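Local coordinates for protein transcription regulator (Lactobacillus plantarum WCFS1, PDB 3CLK) that probably regulates transcription as a dimer, using a periplasmic-binding-protein-like domain of the kind that senses small-molecule effectors in LacI-type repressors, at residues C226-D239 against F267-A279. Sequence-based numbering, arbitrary orientation.
Sequences CKITRPQLTSISQD and FIPVNPVIRKSTA
Arg-275 reaches across to residues 226-239 and uses one nitrogen twice: NH1 donates to the backbone O of Leu-233 at 2.9 Å and to Ser-235 OG at 3.0 Å, the latter lying in the guanidinium plane. The extended run of its chain from CG to NE (chi2 -161°, chi3 178°) carries the group that far, past the Leu-233 carbonyl. Cys-226 CB lies toward the rim of one face of the guanidinium and Val-273 CG1 toward the rim of the opposite face, while the Lys-227 chain crosses Arg-275 at about a right angle and brings its CE to the edge beside NE. Replacing Arg-275 with an alanine would probably leave the Leu-233 carbonyl and Ser-235 OG without this shared donor and open a gap between Cys-226 and Val-273. Thr-234 is held at two atoms: its N points almost straight at Ser-277 OG (2.7 Å, 175°), and its OG1 accepts from Arg-275 N at 2.8 Å. Ser-277 OG also bonds Ile-217 O, tying the C-terminal run to strand 216-219.

Farther along, Ser-235 and Ser-237 form antiparallel hydrogen-bonded pairs with Val-273 and Asn-271, and Val-273 N to Ser-235 O is the shortest of these links at 2.7 Å. On the other face of the sheet Ile-236 splits its branches, CG2 against Val-270 CG2 (3.7 Å) and CD1 against Pro-272 CB, with helix 109-121 packed beyond. A water joins Asp-239 N to Pro-269 O. Strand 271-273 thus adds an antiparallel edge to the otherwise parallel sheet of one lobe, and the chain enters it from strand 265-267 of the other lobe, a crossover characteristic of the two-lobed periplasmic-binding-protein fold of LacI-type regulators.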
ATOM      1  N   CYS B 226      -5.664   0.994  -9.002  1.00 27.10           N
ATOM      2  CA  CYS B 226      -6.433   0.936 -10.251  1.00 28.71           C
ATOM      3  C   CYS B 226      -5.903   1.868 -11.338  1.00 32.51           C
ATOM      4  O   CYS B 226      -6.173   1.662 -12.520  1.00 30.47           O
ATOM      5  CB  CYS B 226      -7.906   1.277 -10.006  1.00 26.29           C
ATOM      6  SG  CYS B 226      -8.822   0.022  -9.090  1.00 18.29           S
ATOM      7  N   LYS B 227      -5.156   2.891 -10.934  1.00 34.92           N
ATOM      8  CA  LYS B 227      -4.608   3.863 -11.874  1.00 37.44           C
ATOM      9  C   LYS B 227      -3.165   3.597 -12.287  1.00 37.95           C
ATOM     10  O   LYS B 227      -2.580   4.390 -13.025  1.00 40.11           O
ATOM     11  CB  LYS B 227      -4.720   5.275 -11.281  1.00 37.59           C
ATOM     12  CG  LYS B 227      -6.104   5.901 -11.431  1.00 43.50           C
ATOM     13  CD  LYS B 227      -6.268   6.551 -12.810  1.00 45.88           C
ATOM     14  CE  LYS B 227      -7.736   6.792 -13.175  1.00 46.20           C
ATOM     15  NZ  LYS B 227      -8.502   7.545 -12.140  1.00 44.85           N
ATOM     16  N   ILE B 228      -2.592   2.484 -11.839  1.00 38.07           N
ATOM     17  CA  ILE B 228      -1.207   2.170 -12.181  1.00 38.58           C
ATOM     18  C   ILE B 228      -1.034   1.010 -13.155  1.00 38.29           C
ATOM     19  O   ILE B 228       0.074   0.756 -13.626  1.00 38.21           O
ATOM     20  CB  ILE B 228      -0.369   1.855 -10.922  1.00 39.76           C
ATOM     21  CG1 ILE B 228      -0.827   0.531 -10.312  1.00 41.09           C
ATOM     22  CG2 ILE B 228      -0.499   2.996  -9.919  1.00 40.14           C
ATOM     23  CD1 ILE B 228       0.051   0.043  -9.175  1.00 42.68           C
ATOM     24  N   THR B 229      -2.112   0.292 -13.450  1.00 35.42           N
ATOM     25  CA  THR B 229      -2.013  -0.817 -14.392  1.00 33.65           C
ATOM     26  C   THR B 229      -2.405  -0.337 -15.781  1.00 31.92           C
ATOM     27  O   THR B 229      -3.034   0.706 -15.930  1.00 32.63           O
ATOM     28  CB  THR B 229      -2.943  -1.981 -14.005  1.00 33.64           C
ATOM     29  OG1 THR B 229      -4.300  -1.515 -13.957  1.00 31.59           O
ATOM     30  CG2 THR B 229      -2.555  -2.536 -12.649  1.00 35.03           C
ATOM     31  N   ARG B 230      -2.018  -1.097 -16.796  1.00 31.35           N
ATOM     32  CA  ARG B 230      -2.354  -0.769 -18.176  1.00 30.82           C
ATOM     33  C   ARG B 230      -3.082  -1.970 -18.771  1.00 28.54           C
ATOM     34  O   ARG B 230      -2.485  -3.024 -18.970  1.00 28.69           O
ATOM     35  CB  ARG B 230      -1.092  -0.488 -18.995  1.00 31.81           C
ATOM     36  CG  ARG B 230      -0.330   0.761 -18.582  1.00 35.31           C
ATOM     37  CD  ARG B 230      -1.161   2.033 -18.727  1.00 35.59           C
ATOM     38  NE  ARG B 230      -1.701   2.464 -17.441  1.00 38.23           N
ATOM     39  CZ  ARG B 230      -1.779   3.730 -17.045  1.00 37.74           C
ATOM     40  NH1 ARG B 230      -1.358   4.707 -17.835  1.00 35.99           N
ATOM     41  NH2 ARG B 230      -2.256   4.018 -15.845  1.00 37.93           N
ATOM     42  N   PRO B 231      -4.378  -1.818 -19.074  1.00 25.25           N
ATOM     43  CA  PRO B 231      -5.177  -0.601 -18.897  1.00 23.33           C
ATOM     44  C   PRO B 231      -5.556  -0.314 -17.448  1.00 22.53           C
ATOM     45  O   PRO B 231      -5.534  -1.212 -16.605  1.00 20.62           O
ATOM     46  CB  PRO B 231      -6.409  -0.880 -19.749  1.00 22.78           C
ATOM     47  CG  PRO B 231      -6.619  -2.353 -19.522  1.00 23.28           C
ATOM     48  CD  PRO B 231      -5.201  -2.910 -19.635  1.00 25.26           C
ATOM     49  N   GLN B 232      -5.909   0.937 -17.166  1.00 18.72           N
ATOM     50  CA  GLN B 232      -6.326   1.315 -15.823  1.00 21.20           C
ATOM     51  C   GLN B 232      -7.649   0.613 -15.535  1.00 19.45           C
ATOM     52  O   GLN B 232      -8.534   0.554 -16.388  1.00 19.34           O
ATOM     53  CB  GLN B 232      -6.462   2.835 -15.708  1.00 21.38           C
ATOM     54  CG  GLN B 232      -5.132   3.541 -15.925  1.00 23.17           C
ATOM     55  CD  GLN B 232      -5.113   4.958 -15.397  1.00 28.79           C
ATOM     56  OE1 GLN B 232      -5.977   5.772 -15.726  1.00 30.45           O
ATOM     57  NE2 GLN B 232      -4.113   5.266 -14.574  1.00 29.42           N
ATOM     58  N   LEU B 233      -7.776   0.090 -14.322  1.00 19.08           N
ATOM     59  CA  LEU B 233      -8.950  -0.676 -13.916  1.00 19.15           C
ATOM     60  C   LEU B 233     -10.233   0.058 -13.553  1.00 19.26           C
ATOM     61  O   LEU B 233     -10.241   0.946 -12.695  1.00 18.95           O
ATOM     62  CB  LEU B 233      -8.575  -1.583 -12.741  1.00 18.82           C
ATOM     63  CG  LEU B 233      -7.605  -2.736 -12.986  1.00 21.79           C
ATOM     64  CD1 LEU B 233      -6.990  -3.178 -11.657  1.00 20.60           C
ATOM     65  CD2 LEU B 233      -8.341  -3.885 -13.655  1.00 21.66           C
ATOM     66  N   THR B 234     -11.322  -0.331 -14.209  1.00 16.15           N
ATOM     67  CA  THR B 234     -12.620   0.237 -13.912  1.00 16.97           C
ATOM     68  C   THR B 234     -12.950  -0.424 -12.590  1.00 18.07           C
ATOM     69  O   THR B 234     -12.619  -1.597 -12.371  1.00 14.48           O
ATOM     70  CB  THR B 234     -13.673  -0.153 -14.961  1.00 17.37           C
ATOM     71  OG1 THR B 234     -13.422   0.580 -16.162  1.00 19.70           O
ATOM     72  CG2 THR B 234     -15.082   0.169 -14.469  1.00 16.78           C
ATOM     73  N   SER B 235     -13.606   0.304 -11.701  1.00 19.34           N
ATOM     74  CA  SER B 235     -13.887  -0.276 -10.406  1.00 18.03           C
ATOM     75  C   SER B 235     -15.136   0.224  -9.727  1.00 19.41           C
ATOM     76  O   SER B 235     -15.751   1.208 -10.143  1.00 17.19           O
ATOM     77  CB  SER B 235     -12.708   0.002  -9.475  1.00 23.25           C
ATOM     78  OG  SER B 235     -12.590   1.400  -9.234  1.00 22.69           O
ATOM     79  N   ILE B 236     -15.508  -0.502  -8.678  1.00 17.44           N
ATOM     80  CA  ILE B 236     -16.618  -0.134  -7.821  1.00 18.13           C
ATOM     81  C   ILE B 236     -15.783   0.361  -6.656  1.00 18.85           C
ATOM     82  O   ILE B 236     -15.157  -0.429  -5.936  1.00 18.83           O
ATOM     83  CB  ILE B 236     -17.465  -1.352  -7.409  1.00 15.70           C
ATOM     84  CG1 ILE B 236     -18.180  -1.917  -8.637  1.00 15.13           C
ATOM     85  CG2 ILE B 236     -18.485  -0.947  -6.342  1.00 18.22           C
ATOM     86  CD1 ILE B 236     -19.056  -0.904  -9.370  1.00 19.70           C
ATOM     87  N   SER B 237     -15.733   1.677  -6.501  1.00 18.55           N
ATOM     88  CA  SER B 237     -14.911   2.286  -5.472  1.00 20.18           C
ATOM     89  C   SER B 237     -15.625   2.476  -4.154  1.00 21.20           C
ATOM     90  O   SER B 237     -16.780   2.901  -4.120  1.00 21.92           O
ATOM     91  CB  SER B 237     -14.380   3.623  -5.978  1.00 19.78           C
ATOM     92  OG  SER B 237     -13.742   3.435  -7.228  1.00 20.22           O
ATOM     93  N   GLN B 238     -14.932   2.136  -3.070  1.00 21.03           N
ATOM     94  CA  GLN B 238     -15.480   2.283  -1.729  1.00 22.25           C
ATOM     95  C   GLN B 238     -14.939   3.600  -1.206  1.00 21.85           C
ATOM     96  O   GLN B 238     -13.810   3.981  -1.520  1.00 20.64           O
ATOM     97  CB  GLN B 238     -15.004   1.152  -0.805  1.00 21.05           C
ATOM     98  CG  GLN B 238     -15.378  -0.246  -1.255  1.00 22.49           C
ATOM     99  CD  GLN B 238     -15.173  -1.274  -0.151  1.00 22.31           C
ATOM    100  OE1 GLN B 238     -15.797  -1.192   0.903  1.00 25.56           O
ATOM    101  NE2 GLN B 238     -14.292  -2.238  -0.387  1.00 19.57           N
ATOM    102  N   ASP B 239     -15.738   4.295  -0.407  1.00 22.36           N
ATOM    103  CA  ASP B 239     -15.296   5.562   0.143  1.00 23.59           C
ATOM    104  C   ASP B 239     -14.633   5.318   1.488  1.00 24.22           C
ATOM    105  O   ASP B 239     -15.186   5.673   2.531  1.00 24.73           O
ATOM    106  CB  ASP B 239     -16.479   6.515   0.312  1.00 25.51           C
ATOM    107  CG  ASP B 239     -16.038   7.946   0.547  1.00 25.82           C
ATOM    108  OD1 ASP B 239     -14.895   8.153   0.996  1.00 24.58           O
ATOM    109  OD2 ASP B 239     -16.837   8.868   0.290  1.00 31.27           O
ATOM    110  N   PHE B 267     -24.010   2.019   6.346  1.00 32.56           N
ATOM    111  CA  PHE B 267     -23.472   1.671   5.037  1.00 30.65           C
ATOM    112  C   PHE B 267     -23.074   2.939   4.302  1.00 30.69           C
ATOM    113  O   PHE B 267     -23.871   3.866   4.179  1.00 32.36           O
ATOM    114  CB  PHE B 267     -24.503   0.933   4.181  1.00 29.60           C
ATOM    115  CG  PHE B 267     -24.694  -0.510   4.547  1.00 28.81           C
ATOM    116  CD1 PHE B 267     -23.622  -1.282   4.990  1.00 29.97           C
ATOM    117  CD2 PHE B 267     -25.937  -1.117   4.392  1.00 30.01           C
ATOM    118  CE1 PHE B 267     -23.783  -2.635   5.270  1.00 27.77           C
ATOM    119  CE2 PHE B 267     -26.111  -2.474   4.668  1.00 29.37           C
ATOM    120  CZ  PHE B 267     -25.034  -3.233   5.107  1.00 29.10           C
ATOM    121  N   ILE B 268     -21.839   2.979   3.818  1.00 29.27           N
ATOM    122  CA  ILE B 268     -21.357   4.128   3.070  1.00 27.37           C
ATOM    123  C   ILE B 268     -21.522   3.750   1.601  1.00 26.58           C
ATOM    124  O   ILE B 268     -21.024   2.709   1.159  1.00 24.71           O
ATOM    125  CB  ILE B 268     -19.866   4.406   3.353  1.00 28.34           C
ATOM    126  CG1 ILE B 268     -19.650   4.612   4.856  1.00 29.37           C
ATOM    127  CG2 ILE B 268     -19.412   5.646   2.578  1.00 27.58           C
ATOM    128  CD1 ILE B 268     -20.299   5.874   5.416  1.00 29.77           C
ATOM    129  N   PRO B 269     -22.228   4.588   0.823  1.00 25.31           N
ATOM    130  CA  PRO B 269     -22.447   4.309  -0.600  1.00 24.64           C
ATOM    131  C   PRO B 269     -21.142   4.111  -1.381  1.00 21.91           C
ATOM    132  O   PRO B 269     -20.104   4.675  -1.029  1.00 21.55           O
ATOM    133  CB  PRO B 269     -23.219   5.542  -1.080  1.00 25.73           C
ATOM    134  CG  PRO B 269     -23.928   6.016   0.163  1.00 27.48           C
ATOM    135  CD  PRO B 269     -22.858   5.864   1.213  1.00 26.73           C
ATOM    136  N   VAL B 270     -21.198   3.278  -2.415  1.00 22.54           N
ATOM    137  CA  VAL B 270     -20.048   3.046  -3.284  1.00 24.20           C
ATOM    138  C   VAL B 270     -20.426   3.607  -4.652  1.00 27.98           C
ATOM    139  O   VAL B 270     -21.608   3.800  -4.948  1.00 29.36           O
ATOM    140  CB  VAL B 270     -19.711   1.545  -3.464  1.00 23.08           C
ATOM    141  CG1 VAL B 270     -19.335   0.923  -2.128  1.00 23.19           C
ATOM    142  CG2 VAL B 270     -20.873   0.825  -4.117  1.00 17.87           C
ATOM    143  N   ASN B 271     -19.428   3.864  -5.489  1.00 30.34           N
ATOM    144  CA  ASN B 271     -19.692   4.415  -6.812  1.00 31.11           C
ATOM    145  C   ASN B 271     -18.766   3.845  -7.869  1.00 29.67           C
ATOM    146  O   ASN B 271     -17.559   3.747  -7.664  1.00 27.63           O
ATOM    147  CB  ASN B 271     -19.525   5.933  -6.796  1.00 35.30           C
ATOM    148  CG  ASN B 271     -20.402   6.599  -5.768  1.00 39.06           C
ATOM    149  OD1 ASN B 271     -20.154   6.499  -4.565  1.00 44.82           O
ATOM    150  ND2 ASN B 271     -21.444   7.277  -6.231  1.00 39.60           N
ATOM    151  N   PRO B 272     -19.325   3.458  -9.021  1.00 29.87           N
ATOM    152  CA  PRO B 272     -18.480   2.911 -10.080  1.00 30.51           C
ATOM    153  C   PRO B 272     -17.645   4.016 -10.719  1.00 31.25           C
ATOM    154  O   PRO B 272     -18.129   5.131 -10.937  1.00 32.27           O
ATOM    155  CB  PRO B 272     -19.492   2.298 -11.045  1.00 32.26           C
ATOM    156  CG  PRO B 272     -20.696   3.177 -10.873  1.00 32.78           C
ATOM    157  CD  PRO B 272     -20.751   3.350  -9.374  1.00 30.95           C
ATOM    158  N   VAL B 273     -16.377   3.714 -10.975  1.00 30.16           N
ATOM    159  CA  VAL B 273     -15.470   4.660 -11.610  1.00 30.64           C
ATOM    160  C   VAL B 273     -14.973   3.998 -12.891  1.00 29.35           C
ATOM    161  O   VAL B 273     -14.177   3.056 -12.848  1.00 29.39           O
ATOM    162  CB  VAL B 273     -14.258   4.981 -10.723  1.00 28.94           C
ATOM    163  CG1 VAL B 273     -13.269   5.847 -11.503  1.00 30.39           C
ATOM    164  CG2 VAL B 273     -14.710   5.694  -9.462  1.00 30.54           C
ATOM    165  N   ILE B 274     -15.452   4.491 -14.023  1.00 28.22           N
ATOM    166  CA  ILE B 274     -15.082   3.929 -15.311  1.00 29.20           C
ATOM    167  C   ILE B 274     -13.678   4.337 -15.726  1.00 28.81           C
ATOM    168  O   ILE B 274     -13.355   5.519 -15.767  1.00 29.84           O
ATOM    169  CB  ILE B 274     -16.063   4.383 -16.404  1.00 29.00           C
ATOM    170  CG1 ILE B 274     -17.504   4.162 -15.933  1.00 29.36           C
ATOM    171  CG2 ILE B 274     -15.797   3.619 -17.699  1.00 30.41           C
ATOM    172  CD1 ILE B 274     -17.835   2.717 -15.560  1.00 31.29           C
ATOM    173  N   ARG B 275     -12.835   3.351 -16.013  1.00 27.70           N
ATOM    174  CA  ARG B 275     -11.486   3.651 -16.457  1.00 25.98           C
ATOM    175  C   ARG B 275     -11.264   3.040 -17.831  1.00 25.08           C
ATOM    176  O   ARG B 275     -11.940   3.431 -18.772  1.00 26.46           O
ATOM    177  CB  ARG B 275     -10.454   3.184 -15.430  1.00 27.53           C
ATOM    178  CG  ARG B 275     -10.591   3.954 -14.116  1.00 29.59           C
ATOM    179  CD  ARG B 275      -9.363   3.902 -13.224  1.00 28.87           C
ATOM    180  NE  ARG B 275      -9.577   4.696 -12.010  1.00 31.13           N
ATOM    181  CZ  ARG B 275     -10.379   4.342 -11.009  1.00 30.13           C
ATOM    182  NH1 ARG B 275     -11.047   3.193 -11.057  1.00 27.40           N
ATOM    183  NH2 ARG B 275     -10.535   5.147  -9.967  1.00 27.61           N
ATOM    184  N   LYS B 276     -10.358   2.080 -17.974  1.00 23.27           N
ATOM    185  CA  LYS B 276     -10.128   1.525 -19.305  1.00 22.08           C
ATOM    186  C   LYS B 276     -10.109   0.004 -19.425  1.00 19.75           C
ATOM    187  O   LYS B 276      -9.678  -0.531 -20.450  1.00 18.50           O
ATOM    188  CB  LYS B 276      -8.812   2.091 -19.851  1.00 25.42           C
ATOM    189  CG  LYS B 276      -8.859   3.604 -20.072  1.00 29.69           C
ATOM    190  CD  LYS B 276      -9.903   3.961 -21.128  1.00 32.99           C
ATOM    191  CE  LYS B 276     -10.021   5.463 -21.307  1.00 36.67           C
ATOM    192  NZ  LYS B 276      -8.711   6.070 -21.673  1.00 38.98           N
ATOM    193  N   SER B 277     -10.592  -0.690 -18.402  1.00 17.15           N
ATOM    194  CA  SER B 277     -10.575  -2.147 -18.407  1.00 17.23           C
ATOM    195  C   SER B 277     -11.887  -2.831 -18.786  1.00 18.56           C
ATOM    196  O   SER B 277     -11.991  -4.053 -18.679  1.00 19.37           O
ATOM    197  CB  SER B 277     -10.125  -2.655 -17.035  1.00 16.32           C
ATOM    198  OG  SER B 277     -11.090  -2.324 -16.050  1.00 15.05           O
ATOM    199  N   THR B 278     -12.883  -2.057 -19.214  1.00 19.36           N
ATOM    200  CA  THR B 278     -14.174  -2.616 -19.618  1.00 20.89           C
ATOM    201  C   THR B 278     -14.602  -2.068 -20.974  1.00 22.45           C
ATOM    202  O   THR B 278     -14.248  -0.955 -21.337  1.00 22.16           O
ATOM    203  CB  THR B 278     -15.318  -2.290 -18.604  1.00 20.19           C
ATOM    204  OG1 THR B 278     -15.464  -0.870 -18.469  1.00 21.42           O
ATOM    205  CG2 THR B 278     -15.019  -2.891 -17.237  1.00 20.38           C
ATOM    206  N   ALA B 279     -15.356  -2.866 -21.722  1.00 24.52           N
ATOM    207  CA  ALA B 279     -15.874  -2.466 -23.030  1.00 23.69           C
ATOM    208  C   ALA B 279     -17.116  -3.299 -23.317  1.00 24.81           C
ATOM    209  O   ALA B 279     -17.249  -4.414 -22.801  1.00 22.65           O
ATOM    210  CB  ALA B 279     -14.827  -2.690 -24.116  1.00 23.21           C
TER
HETATM  211  O   HOH W   1     -18.314   3.123   0.378  1.00 16.77           O